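PDB 6QVF: prepilin-like protein from Thermus thermophilus, which is a type IV pilin linked to natural competence and probably acts as a DNA receptor associated with the tip of a pilus. Local coordinates for residues 31-37 with 53-59; 38-42 with 84-88. All coordinates share one frame; numbering follows the deposited sequence.

Contact 1 of 2, residues 31-37 with 53-59; sequences KSEIVPA and GNWRSFY
Ser32 to Val35 pair with Trp55 to Phe58 as neighbouring antiparallel strands. They belong to a small three-stranded sheet just beyond the long N-terminal helix of this type IV pilin. The strand axes approach to 4.6 Å, with 145° between their directions. Glu33 with Ser57 and Val35 with Trp55 are hydrogen-bonded pairs. Ser32 with Phe58 and Ile34 with Arg56 are non-hydrogen-bonded pairs. Tyr59 N adds one more bond, to Lys31 O, where strand 55-58 runs into helix 59-66. On the other edge of 55-58, Arg56 hydrogen-bonds by its backbone to Asp43 and Ala44.

One face of the sheet carries Ser32, Ile34, Arg56 and Phe58. Ser32 CB lies 3.9 Å from Phe58 CD1. A water joins Ser32 OG to Arg56 NE, in the plane of the guanidinium group. Ile34 CG2 reaches Asn54 CB, and its CD1 lies near Arg56 NE.

The other face carries Glu33, Val35, Trp55 and Ser57. Val35 CG1 meets Ser57 CB at 4.0 Å, and its CG2 approaches Trp55 CB. Ala37 CA lies 3.6 Å from Trp55 CD1, while Trp55 NE1 hydrogen-bonds to Pro51 O.

Tyr59 is held at its face and its hydroxyl. Lys31 bends at its third torsion (65°), which lays CE over the ring centre and leaves NZ over the same face in a cation-pi contact. The hydroxyl is bound in the ring plane: Tyr59 OH donates to Glu33 OE1 at 2.8 Å.

Contact 2 of 2, residues 38-42 with 84-88; sequences LSPYK and NLRPG
Tyr41 packs its ring against the 84-88 loop, with Arg86 CG over the ring centre in a CH-pi contact, 3.7 Å from the centroid. Pro40 CG covers the opposite face, so the ring is sandwiched. The arginine chain runs extended (chi2 178°, chi3 173°) and lays one guanidinium face against Tyr41 CB, its plane turned 32° from the ring. Asn84 O sits at the ring edge, 3.3 Å from Tyr41 CD1. At the phenol end, Tyr41 OH lies 3.4 Å from Pro87 CD and donates to a water, which donates to Leu85 O. Pro40 CB, on the same ring face as CG, touches Asn84 OD1 at 3.4 Å. Replacing Tyr41 by an alanine would probably leave Arg86 CG and Pro40 CG without the ring between them and lose the water link to Leu85 O.

A type I turn from Ser39 to Lys42 presents the tyrosine. Ser39 OG accepts from Tyr41 N at 3.0 Å, forming an ST turn. A salt bridge from Arg86 NH1 to Asp62 positions the guanidinium. In the chain the turn follows strand 32-35 and precedes 44-45; the facing loop precedes strand 92-97, with Leu85 packed on helix 59-66.

From the N terminus, helix 2-30 leads into strand 32-35. Contact 1 closes the first loop by pairing 31-37 with 53-59. Residues 38-42 lie inside that loop, whereas their partner 84-88 comes after helix 59-66. The two contacts therefore cross along the chain. Contact 2 closes the longer loop and ties the turn before strand 44-45 to the segment leading to strand 92-97. Their centres are about 10 Å apart, and Ser57 joins them directly: its OG probably hydrogen-bonds to Tyr41 O at 2.6 Å and to Arg86 NH1 at 2.9 Å. Arg86 also makes a cation-pi contact with Tyr59.

Contact 1 of 2, residues 31-37 with 53-59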
loop_
_atom_site.group_PDB
_atom_site.type_symbol
_atom_site.label_atom_id
_atom_site.label_comp_id
_atom_site.label_asym_id
_atom_site.label_seq_id
_atom_site.Cartn_x
_atom_site.Cartn_y
_atom_site.Cartn_z
ATOM N N LYS B 31 -12.633 2.772 -13.717
ATOM C CA LYS B 31 -13.694 3.367 -14.543
ATOM C C LYS B 31 -13.855 2.572 -15.844
ATOM O O LYS B 31 -12.875 2.145 -16.456
ATOM C CB LYS B 31 -13.308 4.820 -14.849
ATOM C CG LYS B 31 -14.303 5.636 -15.652
ATOM C CD LYS B 31 -13.990 7.109 -15.576
ATOM C CE LYS B 31 -12.682 7.502 -16.203
ATOM N NZ LYS B 31 -12.506 8.970 -16.216
ATOM N N SER B 32 -15.091 2.478 -16.333
ATOM C CA SER B 32 -15.380 1.902 -17.638
ATOM C C SER B 32 -16.360 2.825 -18.346
ATOM O O SER B 32 -17.050 3.644 -17.683
ATOM C CB SER B 32 -15.892 0.513 -17.548
ATOM O OG SER B 32 -17.151 0.430 -16.922
ATOM N N GLU B 33 -16.430 2.669 -19.677
ATOM C CA GLU B 33 -17.316 3.462 -20.530
ATOM C C GLU B 33 -17.775 2.585 -21.687
ATOM O O GLU B 33 -17.044 1.668 -22.132
ATOM C CB GLU B 33 -16.491 4.683 -20.940
ATOM C CG GLU B 33 -16.984 5.551 -22.051
ATOM C CD GLU B 33 -15.979 6.627 -22.416
ATOM O OE1 GLU B 33 -15.152 7.003 -21.552
ATOM O OE2 GLU B 33 -16.019 7.094 -23.567
ATOM N N ILE B 34 -18.976 2.858 -22.178
ATOM C CA ILE B 34 -19.496 2.176 -23.338
ATOM C C ILE B 34 -19.049 2.940 -24.587
ATOM O O ILE B 34 -19.169 4.169 -24.665
ATOM C CB ILE B 34 -21.032 2.085 -23.261
ATOM C CG1 ILE B 34 -21.505 1.385 -21.996
ATOM C CG2 ILE B 34 -21.568 1.392 -24.497
ATOM C CD1 ILE B 34 -20.860 0.052 -21.750
ATOM N N VAL B 35 -18.553 2.196 -25.578
ATOM C CA VAL B 35 -18.047 2.778 -26.802
ATOM C C VAL B 35 -18.563 1.950 -27.975
ATOM O O VAL B 35 -18.883 0.775 -27.840
ATOM C CB VAL B 35 -16.504 2.859 -26.811
ATOM C CG1 VAL B 35 -15.967 3.651 -25.618
ATOM C CG2 VAL B 35 -15.860 1.472 -26.872
ATOM N N PRO B 36 -18.619 2.543 -29.177
ATOM C CA PRO B 36 -19.051 1.812 -30.368
ATOM C C PRO B 36 -17.961 0.851 -30.851
ATOM O O PRO B 36 -16.793 0.964 -30.430
ATOM C CB PRO B 36 -19.353 2.907 -31.392
ATOM C CG PRO B 36 -18.621 4.118 -30.924
ATOM C CD PRO B 36 -18.414 3.971 -29.424
ATOM N N ALA B 37 -18.354 -0.086 -31.721
ATOM C CA ALA B 37 -17.456 -1.132 -32.249
ATOM C C ALA B 37 -16.265 -0.531 -32.998
ATOM O O ALA B 37 -15.237 -1.197 -33.105
ATOM C CB ALA B 37 -18.222 -2.067 -33.143
ATOM N N GLY B 53 -22.240 -4.591 -32.264
ATOM C CA GLY B 53 -22.874 -3.747 -31.243
ATOM C C GLY B 53 -21.856 -2.960 -30.429
ATOM O O GLY B 53 -20.684 -2.899 -30.757
ATOM N N ASN B 54 -22.318 -2.327 -29.350
ATOM C CA ASN B 54 -21.427 -1.534 -28.477
ATOM C C ASN B 54 -20.500 -2.434 -27.650
ATOM O O ASN B 54 -20.731 -3.629 -27.444
ATOM C CB ASN B 54 -22.228 -0.567 -27.608
ATOM C CG ASN B 54 -22.849 0.544 -28.428
ATOM O OD1 ASN B 54 -22.208 1.101 -29.326
ATOM N ND2 ASN B 54 -24.086 0.886 -28.125
ATOM N N TRP B 55 -19.434 -1.802 -27.144
ATOM C CA TRP B 55 -18.403 -2.467 -26.399
ATOM C C TRP B 55 -18.196 -1.721 -25.085
ATOM O O TRP B 55 -18.477 -0.545 -24.973
ATOM C CB TRP B 55 -17.077 -2.454 -27.184
ATOM C CG TRP B 55 -17.039 -3.363 -28.382
ATOM C CD1 TRP B 55 -17.912 -3.386 -29.435
ATOM C CD2 TRP B 55 -16.111 -4.445 -28.605
ATOM N NE1 TRP B 55 -17.573 -4.393 -30.296
ATOM C CE2 TRP B 55 -16.480 -5.061 -29.821
ATOM C CE3 TRP B 55 -14.984 -4.929 -27.925
ATOM C CZ2 TRP B 55 -15.780 -6.142 -30.349
ATOM C CZ3 TRP B 55 -14.315 -6.014 -28.435
ATOM C CH2 TRP B 55 -14.687 -6.590 -29.648
ATOM N N ARG B 56 -17.646 -2.433 -24.112
ATOM C CA ARG B 56 -17.137 -1.775 -22.908
ATOM C C ARG B 56 -15.629 -1.518 -23.091
ATOM O O ARG B 56 -14.924 -2.341 -23.678
ATOM C CB ARG B 56 -17.446 -2.656 -21.698
ATOM C CG ARG B 56 -17.103 -1.995 -20.362
ATOM C CD ARG B 56 -17.721 -2.787 -19.232
ATOM N NE ARG B 56 -19.168 -2.558 -19.191
ATOM C CZ ARG B 56 -20.131 -3.442 -19.418
ATOM N NH1 ARG B 56 -19.887 -4.647 -19.914
ATOM N NH2 ARG B 56 -21.372 -3.085 -19.159
ATOM N N SER B 57 -15.182 -0.370 -22.570
ATOM C CA SER B 57 -13.821 0.082 -22.553
ATOM C C SER B 57 -13.426 0.297 -21.101
ATOM O O SER B 57 -14.115 1.024 -20.358
ATOM C CB SER B 57 -13.675 1.350 -23.341
ATOM O OG SER B 57 -12.329 1.838 -23.366
ATOM N N PHE B 58 -12.302 -0.320 -20.709
ATOM C CA PHE B 58 -11.812 -0.190 -19.332
ATOM C C PHE B 58 -10.599 0.738 -19.271
ATOM O O PHE B 58 -9.596 0.477 -19.906
ATOM C CB PHE B 58 -11.406 -1.552 -18.766
ATOM C CG PHE B 58 -12.523 -2.554 -18.702
ATOM C CD1 PHE B 58 -13.448 -2.486 -17.693
ATOM C CD2 PHE B 58 -12.681 -3.542 -19.660
ATOM C CE1 PHE B 58 -14.478 -3.395 -17.605
ATOM C CE2 PHE B 58 -13.735 -4.440 -19.579
ATOM C CZ PHE B 58 -14.631 -4.355 -18.554
ATOM N N TYR B 59 -10.711 1.784 -18.465
ATOM C CA TYR B 59 -9.587 2.685 -18.265
ATOM C C TYR B 59 -8.406 1.942 -17.621
ATOM O O TYR B 59 -7.283 2.437 -17.680
ATOM C CB TYR B 59 -9.994 3.904 -17.440
ATOM C CG TYR B 59 -10.707 4.973 -18.225
ATOM C CD1 TYR B 59 -11.962 4.739 -18.764
ATOM C CD2 TYR B 59 -10.091 6.163 -18.541
ATOM C CE1 TYR B 59 -12.627 5.712 -19.500
ATOM C CE2 TYR B 59 -10.750 7.158 -19.251
ATOM C CZ TYR B 59 -12.010 6.917 -19.771
ATOM O OH TYR B 59 -12.658 7.869 -20.518
HETATM O O HOH W 1 -19.366 0.388 -18.539
HETATM O O HOH W 2 -21.034 -0.257 -32.665
#

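Contact 2 of 2, residues 38-42 with 84-88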
loop_
_atom_site.group_PDB
_atom_site.type_symbol
_atom_site.label_atom_id
_atom_site.label_comp_id
_atom_site.label_asym_id
_atom_site.label_seq_id
_atom_site.Cartn_x
_atom_site.Cartn_y
_atom_site.Cartn_z
ATOM N N LEU B 38 -16.391 0.709 -33.492
ATOM C CA LEU B 38 -15.298 1.348 -34.225
ATOM C C LEU B 38 -14.307 2.050 -33.280
ATOM O O LEU B 38 -13.301 2.553 -33.750
ATOM C CB LEU B 38 -15.870 2.322 -35.260
ATOM C CG LEU B 38 -16.532 1.652 -36.470
ATOM C CD1 LEU B 38 -17.251 2.660 -37.343
ATOM C CD2 LEU B 38 -15.517 0.888 -37.290
ATOM N N SER B 39 -14.593 2.099 -31.967
ATOM C CA SER B 39 -13.697 2.786 -31.021
ATOM C C SER B 39 -12.355 2.073 -30.935
ATOM O O SER B 39 -12.288 0.838 -30.808
ATOM C CB SER B 39 -14.282 2.904 -29.640
ATOM O OG SER B 39 -13.318 3.456 -28.742
ATOM N N PRO B 40 -11.246 2.841 -30.976
ATOM C CA PRO B 40 -9.917 2.269 -30.760
ATOM C C PRO B 40 -9.721 1.786 -29.320
ATOM O O PRO B 40 -8.759 1.038 -29.070
ATOM C CB PRO B 40 -8.958 3.426 -31.056
ATOM C CG PRO B 40 -9.791 4.672 -30.759
ATOM C CD PRO B 40 -11.203 4.300 -31.161
ATOM N N TYR B 41 -10.652 2.168 -28.419
ATOM C CA TYR B 41 -10.503 1.843 -26.989
ATOM C C TYR B 41 -11.404 0.693 -26.551
ATOM O O TYR B 41 -11.511 0.395 -25.367
ATOM C CB TYR B 41 -10.752 3.092 -26.144
ATOM C CG TYR B 41 -10.022 4.311 -26.618
ATOM C CD1 TYR B 41 -8.653 4.293 -26.844
ATOM C CD2 TYR B 41 -10.683 5.504 -26.795
ATOM C CE1 TYR B 41 -7.969 5.413 -27.262
ATOM C CE2 TYR B 41 -10.009 6.643 -27.190
ATOM C CZ TYR B 41 -8.658 6.588 -27.458
ATOM O OH TYR B 41 -7.971 7.680 -27.880
ATOM N N LYS B 42 -12.056 0.029 -27.508
ATOM C CA LYS B 42 -12.918 -1.081 -27.177
ATOM C C LYS B 42 -12.118 -2.220 -26.535
ATOM O O LYS B 42 -10.993 -2.503 -26.950
ATOM C CB LYS B 42 -13.684 -1.564 -28.412
ATOM C CG LYS B 42 -12.867 -2.365 -29.418
ATOM C CD LYS B 42 -13.606 -2.588 -30.720
ATOM C CE LYS B 42 -13.013 -3.687 -31.582
ATOM N NZ LYS B 42 -11.607 -3.420 -31.920
ATOM N N ASN B 84 -3.619 3.326 -29.499
ATOM C CA ASN B 84 -4.966 2.956 -29.059
ATOM C C ASN B 84 -5.055 2.966 -27.531
ATOM O O ASN B 84 -5.941 2.358 -26.950
ATOM C CB ASN B 84 -5.363 1.587 -29.609
ATOM C CG ASN B 84 -5.433 1.586 -31.125
ATOM O OD1 ASN B 84 -5.725 2.626 -31.720
ATOM N ND2 ASN B 84 -5.125 0.447 -31.740
ATOM N N LEU B 85 -4.135 3.683 -26.887
ATOM C CA LEU B 85 -4.236 4.065 -25.466
ATOM C C LEU B 85 -4.666 5.538 -25.369
ATOM O O LEU B 85 -4.222 6.423 -26.137
ATOM C CB LEU B 85 -2.896 3.825 -24.775
ATOM C CG LEU B 85 -2.295 2.436 -24.859
ATOM C CD1 LEU B 85 -0.882 2.496 -24.331
ATOM C CD2 LEU B 85 -3.123 1.421 -24.088
ATOM N N ARG B 86 -5.559 5.817 -24.421
ATOM C CA ARG B 86 -6.146 7.121 -24.314
ATOM C C ARG B 86 -5.076 8.171 -24.028
ATOM O O ARG B 86 -4.230 7.997 -23.160
ATOM C CB ARG B 86 -7.176 7.143 -23.187
ATOM C CG ARG B 86 -8.513 6.555 -23.579
ATOM C CD ARG B 86 -9.474 6.565 -22.420
ATOM N NE ARG B 86 -10.802 6.150 -22.898
ATOM C CZ ARG B 86 -11.306 4.920 -22.854
ATOM N NH1 ARG B 86 -10.602 3.902 -22.366
ATOM N NH2 ARG B 86 -12.529 4.715 -23.317
ATOM N N PRO B 87 -5.092 9.311 -24.762
ATOM C CA PRO B 87 -4.121 10.379 -24.556
ATOM C C PRO B 87 -4.575 11.226 -23.366
ATOM O O PRO B 87 -5.716 11.182 -22.982
ATOM C CB PRO B 87 -4.198 11.131 -25.898
ATOM C CG PRO B 87 -5.669 11.041 -26.245
ATOM C CD PRO B 87 -6.039 9.621 -25.855
ATOM N N GLY B 88 -3.671 11.977 -22.747
ATOM C CA GLY B 88 -4.138 12.955 -21.780
ATOM C C GLY B 88 -4.578 12.368 -20.440
ATOM O O GLY B 88 -5.302 13.009 -19.706
HETATM O O HOH W 3 -4.985 7.633 -28.660
#